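Local atomic coordinates of phosphopantothenoylcysteine decarboxylase (PDB entry 6EOA), a protein that binds flavin mononucleotide and probably acts as a phosphopantothenoylcysteine decarboxylase, an enzyme of coenzyme A biosynthesis. Residues A72-Y77 with V105-D110; V38-G43 with S154-L159; D52-L57 with E80-S85. All coordinates share one frame; numbering follows the deposited sequence.

Contact 1 (A72-Y77 with V105-D110); sequences ASTYFY and VWTDED. With FMN (flavin mononucleotide), chain B.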
loop_
_atom_site.group_PDB
_atom_site.type_symbol
_atom_site.label_atom_id
_atom_site.label_comp_id
_atom_site.label_asym_id
_atom_site.label_seq_id
_atom_site.Cartn_x
_atom_site.Cartn_y
_atom_site.Cartn_z
ATOM N N ALA A 72 -10.096 5.656 5.374
ATOM C CA ALA A 72 -10.679 4.846 6.436
ATOM C C ALA A 72 -11.277 5.699 7.563
ATOM O O ALA A 72 -12.304 5.342 8.132
ATOM C CB ALA A 72 -9.633 3.892 6.998
ATOM N N SER A 73 -10.638 6.823 7.882
ATOM C CA SER A 73 -11.101 7.657 8.985
ATOM C C SER A 73 -12.433 8.319 8.659
ATOM O O SER A 73 -13.206 8.655 9.560
ATOM C CB SER A 73 -10.067 8.727 9.337
ATOM O OG SER A 73 -10.089 9.787 8.401
ATOM N N THR A 74 -12.707 8.495 7.369
ATOM C CA THR A 74 -13.951 9.131 6.942
ATOM C C THR A 74 -15.166 8.249 7.215
ATOM O O THR A 74 -16.303 8.704 7.114
ATOM C CB THR A 74 -13.922 9.480 5.441
ATOM O OG1 THR A 74 -13.808 8.278 4.667
ATOM C CG2 THR A 74 -12.757 10.410 5.128
ATOM N N TYR A 75 -14.924 6.983 7.548
ATOM C CA TYR A 75 -15.999 6.072 7.929
ATOM C C TYR A 75 -16.481 6.316 9.356
ATOM O O TYR A 75 -17.567 5.881 9.729
ATOM C CB TYR A 75 -15.549 4.617 7.799
ATOM C CG TYR A 75 -15.568 4.077 6.389
ATOM C CD1 TYR A 75 -16.731 3.539 5.849
ATOM C CD2 TYR A 75 -14.418 4.086 5.602
ATOM C CE1 TYR A 75 -16.755 3.034 4.558
ATOM C CE2 TYR A 75 -14.430 3.579 4.310
ATOM C CZ TYR A 75 -15.603 3.056 3.793
ATOM O OH TYR A 75 -15.625 2.553 2.512
ATOM N N PHE A 76 -15.672 7.006 10.157
ATOM C CA PHE A 76 -15.983 7.163 11.573
ATOM C C PHE A 76 -16.573 8.534 11.894
ATOM O O PHE A 76 -17.141 8.730 12.969
ATOM C CB PHE A 76 -14.734 6.915 12.419
ATOM C CG PHE A 76 -14.155 5.539 12.250
ATOM C CD1 PHE A 76 -14.640 4.471 12.987
ATOM C CD2 PHE A 76 -13.127 5.310 11.349
ATOM C CE1 PHE A 76 -14.111 3.201 12.831
ATOM C CE2 PHE A 76 -12.595 4.044 11.185
ATOM C CZ PHE A 76 -13.088 2.987 11.928
ATOM N N TYR A 77 -16.448 9.478 10.965
ATOM C CA TYR A 77 -17.040 10.803 11.143
ATOM C C TYR A 77 -17.174 11.542 9.814
ATOM O O TYR A 77 -16.486 11.228 8.842
ATOM C CB TYR A 77 -16.216 11.638 12.131
ATOM C CG TYR A 77 -14.893 12.144 11.590
ATOM C CD1 TYR A 77 -14.733 13.474 11.214
ATOM C CD2 TYR A 77 -13.805 11.291 11.452
ATOM C CE1 TYR A 77 -13.524 13.939 10.716
ATOM C CE2 TYR A 77 -12.594 11.747 10.959
ATOM C CZ TYR A 77 -12.462 13.067 10.592
ATOM O OH TYR A 77 -11.258 13.520 10.102
ATOM N N VAL A 105 -12.383 19.445 6.095
ATOM C CA VAL A 105 -11.772 18.135 6.219
ATOM C C VAL A 105 -11.221 17.725 4.859
ATOM O O VAL A 105 -11.983 17.371 3.961
ATOM C CB VAL A 105 -12.782 17.080 6.719
ATOM C CG1 VAL A 105 -12.172 15.691 6.673
ATOM C CG2 VAL A 105 -13.262 17.422 8.130
ATOM N N TRP A 106 -9.900 17.799 4.701
ATOM C CA TRP A 106 -9.256 17.450 3.436
ATOM C C TRP A 106 -9.133 15.936 3.268
ATOM O O TRP A 106 -8.790 15.224 4.218
ATOM C CB TRP A 106 -7.863 18.085 3.338
ATOM C CG TRP A 106 -7.832 19.589 3.433
ATOM C CD1 TRP A 106 -7.537 20.335 4.541
ATOM C CD2 TRP A 106 -8.083 20.527 2.377
ATOM N NE1 TRP A 106 -7.596 21.675 4.243
ATOM C CE2 TRP A 106 -7.930 21.819 2.922
ATOM C CE3 TRP A 106 -8.425 20.399 1.026
ATOM C CZ2 TRP A 106 -8.107 22.976 2.162
ATOM C CZ3 TRP A 106 -8.601 21.547 0.273
ATOM C CH2 TRP A 106 -8.444 22.819 0.843
ATOM N N THR A 107 -9.399 15.456 2.056
ATOM C CA THR A 107 -9.241 14.043 1.718
ATOM C C THR A 107 -8.306 13.874 0.514
ATOM O O THR A 107 -7.904 14.862 -0.105
ATOM C CB THR A 107 -10.598 13.383 1.402
ATOM O OG1 THR A 107 -11.172 13.999 0.242
ATOM C CG2 THR A 107 -11.563 13.541 2.580
ATOM N N ASP A 108 -7.962 12.625 0.191
ATOM C CA ASP A 108 -7.087 12.327 -0.946
ATOM C C ASP A 108 -7.641 12.901 -2.250
ATOM O O ASP A 108 -6.888 13.393 -3.088
ATOM C CB ASP A 108 -6.887 10.812 -1.103
ATOM C CG ASP A 108 -6.125 10.199 0.052
ATOM O OD1 ASP A 108 -5.313 10.906 0.680
ATOM O OD2 ASP A 108 -6.335 9.001 0.335
ATOM N N GLU A 109 -8.963 12.835 -2.400
ATOM C CA GLU A 109 -9.647 13.312 -3.600
ATOM C C GLU A 109 -9.333 14.776 -3.910
ATOM O O GLU A 109 -9.138 15.142 -5.072
ATOM C CB GLU A 109 -11.165 13.131 -3.457
ATOM C CG GLU A 109 -11.673 11.703 -3.678
ATOM C CD GLU A 109 -11.162 10.720 -2.637
ATOM O OE1 GLU A 109 -10.544 9.707 -3.032
ATOM O OE2 GLU A 109 -11.370 10.961 -1.427
ATOM N N ASP A 110 -9.285 15.609 -2.872
ATOM C CA ASP A 110 -9.048 17.043 -3.049
ATOM C C ASP A 110 -7.696 17.327 -3.690
ATOM O O ASP A 110 -7.533 18.317 -4.404
ATOM C CB ASP A 110 -9.131 17.777 -1.707
ATOM C CG ASP A 110 -10.477 17.616 -1.035
ATOM O OD1 ASP A 110 -11.509 17.756 -1.721
ATOM O OD2 ASP A 110 -10.498 17.334 0.180
HETATM N N1 FMN B . -7.129 -0.138 13.071
HETATM C C2 FMN B . -6.430 0.401 14.133
HETATM O O2 FMN B . -5.200 0.467 14.082
HETATM N N3 FMN B . -7.111 0.856 15.248
HETATM C C4 FMN B . -8.490 0.777 15.308
HETATM O O4 FMN B . -9.085 1.188 16.304
HETATM C C4A FMN B . -9.198 0.235 14.236
HETATM N N5 FMN B . -10.578 0.148 14.279
HETATM C C5A FMN B . -11.271 -0.387 13.208
HETATM C C6 FMN B . -12.661 -0.471 13.245
HETATM C C7 FMN B . -13.361 -1.009 12.169
HETATM C C7M FMN B . -14.859 -1.102 12.214
HETATM C C8 FMN B . -12.664 -1.462 11.052
HETATM C C8M FMN B . -13.395 -2.049 9.880
HETATM C C9 FMN B . -11.279 -1.378 11.015
HETATM C C9A FMN B . -10.579 -0.842 12.090
HETATM N N10 FMN B . -9.198 -0.755 12.048
HETATM C C10 FMN B . -8.506 -0.222 13.116
HETATM C "C1'" FMN B . -8.448 -1.247 10.846
HETATM C "C2'" FMN B . -8.149 -0.082 9.907
HETATM O "O2'" FMN B . -9.290 0.738 9.740
HETATM C "C3'" FMN B . -7.685 -0.602 8.555
HETATM O "O3'" FMN B . -6.423 -1.205 8.732
HETATM C "C4'" FMN B . -7.588 0.538 7.546
HETATM O "O4'" FMN B . -7.457 0.024 6.238
HETATM C "C5'" FMN B . -6.397 1.426 7.875
HETATM O "O5'" FMN B . -6.455 2.598 7.095
HETATM P P FMN B . -5.641 3.916 7.554
HETATM O O1P FMN B . -4.172 3.701 7.269
HETATM O O2P FMN B . -5.822 4.199 9.029
HETATM O O3P FMN B . -6.161 5.083 6.758
#

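Contact 2 (V38-G43 with S154-L159); sequences VLITSG and SLATSL. With FMN (flavin mononucleotide), chain B; FMN (flavin mononucleotide), chain C.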
loop_
_atom_site.group_PDB
_atom_site.type_symbol
_atom_site.label_atom_id
_atom_site.label_comp_id
_atom_site.label_asym_id
_atom_site.label_seq_id
_atom_site.Cartn_x
_atom_site.Cartn_y
_atom_site.Cartn_z
ATOM N N VAL A 38 -2.240 21.055 12.037
ATOM C CA VAL A 38 -2.861 20.114 11.122
ATOM C C VAL A 38 -3.176 18.828 11.873
ATOM O O VAL A 38 -2.283 18.183 12.424
ATOM C CB VAL A 38 -1.965 19.805 9.907
ATOM C CG1 VAL A 38 -2.482 18.581 9.163
ATOM C CG2 VAL A 38 -1.897 21.004 8.981
ATOM N N LEU A 39 -4.452 18.467 11.912
ATOM C CA LEU A 39 -4.859 17.215 12.535
ATOM C C LEU A 39 -5.005 16.118 11.482
ATOM O O LEU A 39 -5.796 16.247 10.550
ATOM C CB LEU A 39 -6.172 17.391 13.296
ATOM C CG LEU A 39 -6.785 16.111 13.873
ATOM C CD1 LEU A 39 -5.964 15.577 15.052
ATOM C CD2 LEU A 39 -8.236 16.340 14.276
ATOM N N ILE A 40 -4.224 15.051 11.619
ATOM C CA ILE A 40 -4.375 13.898 10.744
ATOM C C ILE A 40 -5.158 12.818 11.473
ATOM O O ILE A 40 -4.761 12.374 12.551
ATOM C CB ILE A 40 -3.022 13.325 10.278
ATOM C CG1 ILE A 40 -2.226 14.377 9.509
ATOM C CG2 ILE A 40 -3.242 12.113 9.383
ATOM C CD1 ILE A 40 -0.874 13.874 9.022
ATOM N N THR A 41 -6.285 12.419 10.891
ATOM C CA THR A 41 -7.117 11.367 11.466
ATOM C C THR A 41 -7.047 10.134 10.578
ATOM O O THR A 41 -7.138 10.239 9.355
ATOM C CB THR A 41 -8.586 11.811 11.623
ATOM O OG1 THR A 41 -9.208 11.909 10.335
ATOM C CG2 THR A 41 -8.662 13.166 12.322
ATOM N N SER A 42 -6.865 8.968 11.191
ATOM C CA SER A 42 -6.744 7.728 10.434
ATOM C C SER A 42 -7.833 6.732 10.831
ATOM O O SER A 42 -8.693 7.037 11.657
ATOM C CB SER A 42 -5.359 7.111 10.626
ATOM O OG SER A 42 -5.136 6.755 11.979
ATOM N N GLY A 43 -7.787 5.545 10.236
ATOM C CA GLY A 43 -8.862 4.578 10.367
ATOM C C GLY A 43 -8.946 3.815 11.674
ATOM O O GLY A 43 -9.006 2.585 11.681
ATOM N N SER A 154 -0.960 8.713 -0.188
ATOM C CA SER A 154 -2.178 9.400 0.229
ATOM C C SER A 154 -1.829 10.819 0.651
ATOM O O SER A 154 -0.654 11.147 0.804
ATOM C CB SER A 154 -2.862 8.651 1.375
ATOM O OG SER A 154 -2.066 8.692 2.547
ATOM N N LEU A 155 -2.843 11.661 0.831
ATOM C CA LEU A 155 -2.610 13.036 1.259
ATOM C C LEU A 155 -1.876 13.072 2.593
ATOM O O LEU A 155 -0.899 13.808 2.759
ATOM C CB LEU A 155 -3.932 13.799 1.366
ATOM C CG LEU A 155 -3.834 15.197 1.983
ATOM C CD1 LEU A 155 -2.882 16.080 1.181
ATOM C CD2 LEU A 155 -5.213 15.836 2.083
ATOM N N ALA A 156 -2.343 12.259 3.534
ATOM C CA ALA A 156 -1.796 12.243 4.886
ATOM C C ALA A 156 -0.313 11.886 4.906
ATOM O O ALA A 156 0.486 12.530 5.588
ATOM C CB ALA A 156 -2.579 11.270 5.751
ATOM N N THR A 157 0.056 10.858 4.151
ATOM C CA THR A 157 1.425 10.359 4.178
ATOM C C THR A 157 2.356 11.186 3.292
ATOM O O THR A 157 3.555 11.275 3.561
ATOM C CB THR A 157 1.481 8.893 3.744
ATOM O OG1 THR A 157 0.773 8.741 2.511
ATOM C CG2 THR A 157 0.827 8.000 4.798
ATOM N N SER A 158 1.810 11.784 2.235
ATOM C CA SER A 158 2.583 12.717 1.422
ATOM C C SER A 158 2.937 13.957 2.238
ATOM O O SER A 158 4.048 14.484 2.138
ATOM C CB SER A 158 1.815 13.115 0.158
ATOM O OG SER A 158 1.878 12.091 -0.818
ATOM N N LEU A 159 1.989 14.413 3.051
ATOM C CA LEU A 159 2.213 15.563 3.923
ATOM C C LEU A 159 3.330 15.290 4.926
ATOM O O LEU A 159 4.253 16.093 5.072
ATOM C CB LEU A 159 0.926 15.937 4.663
ATOM C CG LEU A 159 1.079 16.947 5.804
ATOM C CD1 LEU A 159 1.739 18.232 5.314
ATOM C CD2 LEU A 159 -0.267 17.245 6.450
HETATM N N1 FMN B . -7.129 -0.138 13.071
HETATM C C2 FMN B . -6.430 0.401 14.133
HETATM O O2 FMN B . -5.200 0.467 14.082
HETATM N N3 FMN B . -7.111 0.856 15.248
HETATM C C4 FMN B . -8.490 0.777 15.308
HETATM O O4 FMN B . -9.085 1.188 16.304
HETATM C C4A FMN B . -9.198 0.235 14.236
HETATM N N5 FMN B . -10.578 0.148 14.279
HETATM C C5A FMN B . -11.271 -0.387 13.208
HETATM C C6 FMN B . -12.661 -0.471 13.245
HETATM C C7 FMN B . -13.361 -1.009 12.169
HETATM C C7M FMN B . -14.859 -1.102 12.214
HETATM C C8 FMN B . -12.664 -1.462 11.052
HETATM C C8M FMN B . -13.395 -2.049 9.880
HETATM C C9 FMN B . -11.279 -1.378 11.015
HETATM C C9A FMN B . -10.579 -0.842 12.090
HETATM N N10 FMN B . -9.198 -0.755 12.048
HETATM C C10 FMN B . -8.506 -0.222 13.116
HETATM C "C1'" FMN B . -8.448 -1.247 10.846
HETATM C "C2'" FMN B . -8.149 -0.082 9.907
HETATM O "O2'" FMN B . -9.290 0.738 9.740
HETATM C "C3'" FMN B . -7.685 -0.602 8.555
HETATM O "O3'" FMN B . -6.423 -1.205 8.732
HETATM C "C4'" FMN B . -7.588 0.538 7.546
HETATM O "O4'" FMN B . -7.457 0.024 6.238
HETATM C "C5'" FMN B . -6.397 1.426 7.875
HETATM O "O5'" FMN B . -6.455 2.598 7.095
HETATM P P FMN B . -5.641 3.916 7.554
HETATM O O1P FMN B . -4.172 3.701 7.269
HETATM O O2P FMN B . -5.822 4.199 9.029
HETATM O O3P FMN B . -6.161 5.083 6.758
HETATM N N1 FMN C . 5.755 12.708 -5.203
HETATM C C2 FMN C . 7.101 12.666 -5.512
HETATM O O2 FMN C . 7.820 11.812 -4.990
HETATM N N3 FMN C . 7.635 13.587 -6.397
HETATM C C4 FMN C . 6.831 14.549 -6.978
HETATM O O4 FMN C . 7.316 15.360 -7.766
HETATM C C4A FMN C . 5.471 14.592 -6.670
HETATM N N5 FMN C . 4.651 15.547 -7.243
HETATM C C5A FMN C . 3.304 15.578 -6.934
HETATM C C6 FMN C . 2.473 16.535 -7.513
HETATM C C7 FMN C . 1.117 16.567 -7.204
HETATM C C7M FMN C . 0.226 17.604 -7.827
HETATM C C8 FMN C . 0.591 15.635 -6.313
HETATM C C8M FMN C . -0.868 15.651 -5.961
HETATM C C9 FMN C . 1.418 14.681 -5.736
HETATM C C9A FMN C . 2.773 14.649 -6.043
HETATM N N10 FMN C . 3.594 13.693 -5.471
HETATM C C10 FMN C . 4.940 13.663 -5.778
HETATM C "C1'" FMN C . 3.028 12.691 -4.509
HETATM C "C2'" FMN C . 2.702 11.393 -5.241
HETATM O "O2'" FMN C . 2.034 11.655 -6.460
HETATM C "C3'" FMN C . 1.841 10.496 -4.364
HETATM O "O3'" FMN C . 2.630 10.064 -3.279
HETATM C "C4'" FMN C . 1.333 9.297 -5.158
HETATM O "O4'" FMN C . 0.305 8.640 -4.448
HETATM C "C5'" FMN C . 2.476 8.329 -5.429
HETATM O "O5'" FMN C . 2.057 7.356 -6.357
HETATM P P FMN C . 3.152 6.517 -7.199
HETATM O O1P FMN C . 3.782 5.491 -6.284
HETATM O O2P FMN C . 4.235 7.414 -7.756
HETATM O O3P FMN C . 2.440 5.835 -8.336
#

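Contact 3 (D52-L57 with E80-S85); sequences DIVGAL and EDVDNS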
loop_
_atom_site.group_PDB
_atom_site.type_symbol
_atom_site.label_atom_id
_atom_site.label_comp_id
_atom_site.label_asym_id
_atom_site.label_seq_id
_atom_site.Cartn_x
_atom_site.Cartn_y
_atom_site.Cartn_z
ATOM N N ASP A 52 -14.576 16.376 18.283
ATOM C CA ASP A 52 -14.433 17.013 19.593
ATOM C C ASP A 52 -13.116 17.779 19.699
ATOM O O ASP A 52 -13.050 18.846 20.314
ATOM C CB ASP A 52 -14.523 15.971 20.708
ATOM C CG ASP A 52 -15.877 15.298 20.765
ATOM O OD1 ASP A 52 -16.819 15.906 21.315
ATOM O OD2 ASP A 52 -16.000 14.163 20.254
ATOM N N ILE A 53 -12.067 17.222 19.103
ATOM C CA ILE A 53 -10.759 17.864 19.082
ATOM C C ILE A 53 -10.806 19.149 18.259
ATOM O O ILE A 53 -10.351 20.202 18.707
ATOM C CB ILE A 53 -9.682 16.920 18.508
ATOM C CG1 ILE A 53 -9.429 15.751 19.464
ATOM C CG2 ILE A 53 -8.394 17.671 18.254
ATOM C CD1 ILE A 53 -8.489 14.694 18.912
ATOM N N VAL A 54 -11.372 19.054 17.060
ATOM C CA VAL A 54 -11.482 20.200 16.169
ATOM C C VAL A 54 -12.299 21.316 16.815
ATOM O O VAL A 54 -11.922 22.487 16.754
ATOM C CB VAL A 54 -12.120 19.805 14.824
ATOM C CG1 VAL A 54 -12.320 21.030 13.942
ATOM C CG2 VAL A 54 -11.260 18.769 14.117
ATOM N N GLY A 55 -13.405 20.940 17.448
ATOM C CA GLY A 55 -14.251 21.897 18.134
ATOM C C GLY A 55 -13.497 22.623 19.227
ATOM O O GLY A 55 -13.670 23.827 19.413
ATOM N N ALA A 56 -12.645 21.892 19.943
ATOM C CA ALA A 56 -11.859 22.472 21.031
ATOM C C ALA A 56 -10.752 23.386 20.512
ATOM O O ALA A 56 -10.438 24.403 21.129
ATOM C CB ALA A 56 -11.263 21.372 21.898
ATOM N N LEU A 57 -10.152 23.012 19.386
ATOM C CA LEU A 57 -9.084 23.809 18.798
ATOM C C LEU A 57 -9.627 25.091 18.173
ATOM O O LEU A 57 -8.991 26.139 18.259
ATOM C CB LEU A 57 -8.312 22.992 17.758
ATOM C CG LEU A 57 -7.501 21.822 18.324
ATOM C CD1 LEU A 57 -6.675 21.154 17.234
ATOM C CD2 LEU A 57 -6.609 22.290 19.463
ATOM N N GLU A 80 -20.014 17.153 8.667
ATOM C CA GLU A 80 -21.094 17.770 9.414
ATOM C C GLU A 80 -20.989 17.457 10.901
ATOM O O GLU A 80 -21.444 18.241 11.734
ATOM C CB GLU A 80 -22.447 17.328 8.862
ATOM C CG GLU A 80 -23.453 18.471 8.776
ATOM C CD GLU A 80 -22.885 19.698 8.073
ATOM O OE1 GLU A 80 -22.183 19.541 7.046
ATOM O OE2 GLU A 80 -23.133 20.821 8.558
ATOM N N ASP A 81 -20.381 16.322 11.232
ATOM C CA ASP A 81 -20.065 16.013 12.623
ATOM C C ASP A 81 -19.138 17.091 13.172
ATOM O O ASP A 81 -19.337 17.591 14.279
ATOM C CB ASP A 81 -19.412 14.632 12.753
ATOM C CG ASP A 81 -20.379 13.494 12.474
ATOM O OD1 ASP A 81 -21.597 13.675 12.685
ATOM O OD2 ASP A 81 -19.920 12.418 12.035
ATOM N N VAL A 82 -18.127 17.443 12.383
ATOM C CA VAL A 82 -17.193 18.504 12.749
ATOM C C VAL A 82 -17.920 19.841 12.900
ATOM O O VAL A 82 -17.737 20.547 13.893
ATOM C CB VAL A 82 -16.067 18.650 11.706
ATOM C CG1 VAL A 82 -15.234 19.891 11.993
ATOM C CG2 VAL A 82 -15.192 17.405 11.684
ATOM N N ASP A 83 -18.750 20.175 11.917
ATOM C CA ASP A 83 -19.521 21.416 11.948
ATOM C C ASP A 83 -20.456 21.479 13.155
ATOM O O ASP A 83 -20.529 22.507 13.836
ATOM C CB ASP A 83 -20.323 21.578 10.657
ATOM C CG ASP A 83 -19.450 21.969 9.476
ATOM O OD1 ASP A 83 -18.208 21.861 9.586
ATOM O OD2 ASP A 83 -20.006 22.385 8.435
ATOM N N ASN A 84 -21.171 20.386 13.416
ATOM C CA ASN A 84 -22.011 20.291 14.611
ATOM C C ASN A 84 -21.177 20.490 15.868
ATOM O O ASN A 84 -21.607 21.137 16.823
ATOM C CB ASN A 84 -22.721 18.936 14.677
ATOM C CG ASN A 84 -23.906 18.847 13.737
ATOM O OD1 ASN A 84 -24.396 19.858 13.238
ATOM N ND2 ASN A 84 -24.376 17.627 13.495
ATOM N N SER A 85 -19.971 19.934 15.847
ATOM C CA SER A 85 -19.079 19.981 16.996
ATOM C C SER A 85 -18.514 21.384 17.216
ATOM O O SER A 85 -18.282 21.798 18.355
ATOM C CB SER A 85 -17.949 18.968 16.818
ATOM O OG SER A 85 -17.186 18.833 18.000
#

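Contact 1 (A72-Y77 with V105-D110)
The Tyr77 ring meets Val105 obliquely, neither squarely over a face nor squarely at an edge. Its CE1 lies 4.3 Å from Val105 CG2. Its OH lies 4.2 Å from Val105 CG1, so the two methyls of the valine touch different parts of the phenol. The tyrosine CB does not point straight at 105-110. With CG set between the backbone N and the carbonyl carbon (chi1 73°), the ring still ends up close to that segment. The hydroxyl is hydrogen-bonded to Thr41 OG1, a partner on strand 35-41. This polar tie fixes the far end of the ring, while Ala50 and Pro51 of helix 50-59 pack against the same side chain.

The Phe76 ring meets the flavin by its edge, with CZ 3.7 Å from FMN C6, which lies near the plane of the phenyl ring. Tyr75 reaches the second subunit, where its ring stacks with Trp112 of that subunit.

Away from the rings, Thr74 CG2 and Thr107 CG2 meet methyl to methyl at 4.2 Å. Thr74 OG1 is hydrogen-bonded to Lys71 O, and the methyl is the branch that meets 105-110. On the other segment, Thr107 N donates to Asp110 OD2 at 2.9 Å in a nearly straight bond (172°). The N-H comes to the anti side of OD2, about 30° out of the carboxylate plane. This bond links the backbone at Thr107 to a side chain of the short helix that follows.

The contact is thin and mostly apolar. It joins the loop after strand 63-69 to the neighbouring edge strand 105-106 of a parallel sheet. Such a loop, at the C-terminal end of a strand and carrying Ala72 and Phe76 to FMN, is characteristic of the flavin pocket in this Rossmann-like flavoprotein fold.

Contact 2 (V38-G43 with S154-L159)
Val38 and Leu159 reach toward each other tip to tip. Val38 CG1 stands 3.7 Å from Leu159 CD2. The valine branch that touches is the one opposite the backbone N (chi1 166°), and Leu159 CG has the same setting on its own backbone. Next along the strand, Ile40 CG2 meets the methyl of Ala156 at 3.8 Å. The longer branch of Ile40 passes alongside and brings CD1 to 4.3 Å from Leu159 CD2. One isoleucine therefore touches two successive turns of the helix.

Val38 and Ile40 lie on the same side of strand 38-41, and Ala156 and Leu159 lie on the helix face that meets them. The two axes approach to 9.8 Å, at an angle of 131° between their directions. Ala156, with only a methyl, probably allows the backbones to come near, with its CA 6.6 Å from Ile40 CA. Val68 of the neighbouring strand 63-69 also touches Val38 and Ala156 and so extends the apolar layer.

Farther out, polar groups hold the ends. Ser154 is the N-cap of helix 155-162. Its OG shares a hydrogen bond with Thr157 OG1. Beyond the strand, Gly43 N donates to phosphate oxygen O2P of FMN at 2.7 Å, and the ribityl O2' donates to Gly43 O. Gly43, without a side chain, lies close against the ribityl chain. Ser42 OG is bonded to both Pro138 O and Ser140 N, which probably helps to set the backbone that leads to Gly43.

The side chains that meet between strand and helix are apolar and buried, so dispersion and exclusion of water should account for most of their hold. The polar chemistry falls at the end of the strand, where the backbone of Gly43 grips both the phosphate and the ribityl chain of the flavin.

Contact 3 (D52-L57 with E80-S85)
Helices 50-59 and 79-89 pack side by side on one face of the parallel sheet, as successive helices of a beta-alpha-beta arrangement do. Their short segments cross at -41° with the axes 8.4 Å apart. Val54 and Val82 fill the centre. Their CG1 methyls meet at 3.7 Å, and the two side chains cross at about a right angle. In each valine CG1 is the branch opposite the backbone N (chi1 176° in Val54). Val65 and Val67 of strand 63-69 also touch Val54, so the pair sits against the sheet.

Farther along, Gly55 brings the backbones closest, with its CA 4.0 Å from Ser85 O. With no side chain there, the helices come close at this point. Ser85 OG comes over the start of the 52-57 segment, 3.6 Å from Asp52 N. Its hydrogen bond goes to Pro51 O, just beyond the segment on the same helix.

No charged group of either segment is paired across the contact. The buried valine methyls give dispersion, while the serine hydroxyl finds a backbone carbonyl of the other helix. The two helices are thus joined by apolar packing and one polar tie.

Contacts 1 and 2 both reach the parallel sheet, and contact 3 packs two helices on it. Contacts 1 and 2 are neighbours, with centres about 9 Å apart, and both touch the same FMN. Asp108 OD1 of contact 1 probably accepts a hydrogen bond from Leu155 N of contact 2 (2.6 Å). Contact 3 is farther from the flavin. Its centre is about 15 Å from that of contact 1 and about 17 Å from that of contact 2. Val82 CG2 still packs on Val105 CG2 at 4.0 Å, and Leu39 CD2 lies 3.9 Å from Val54 CG2.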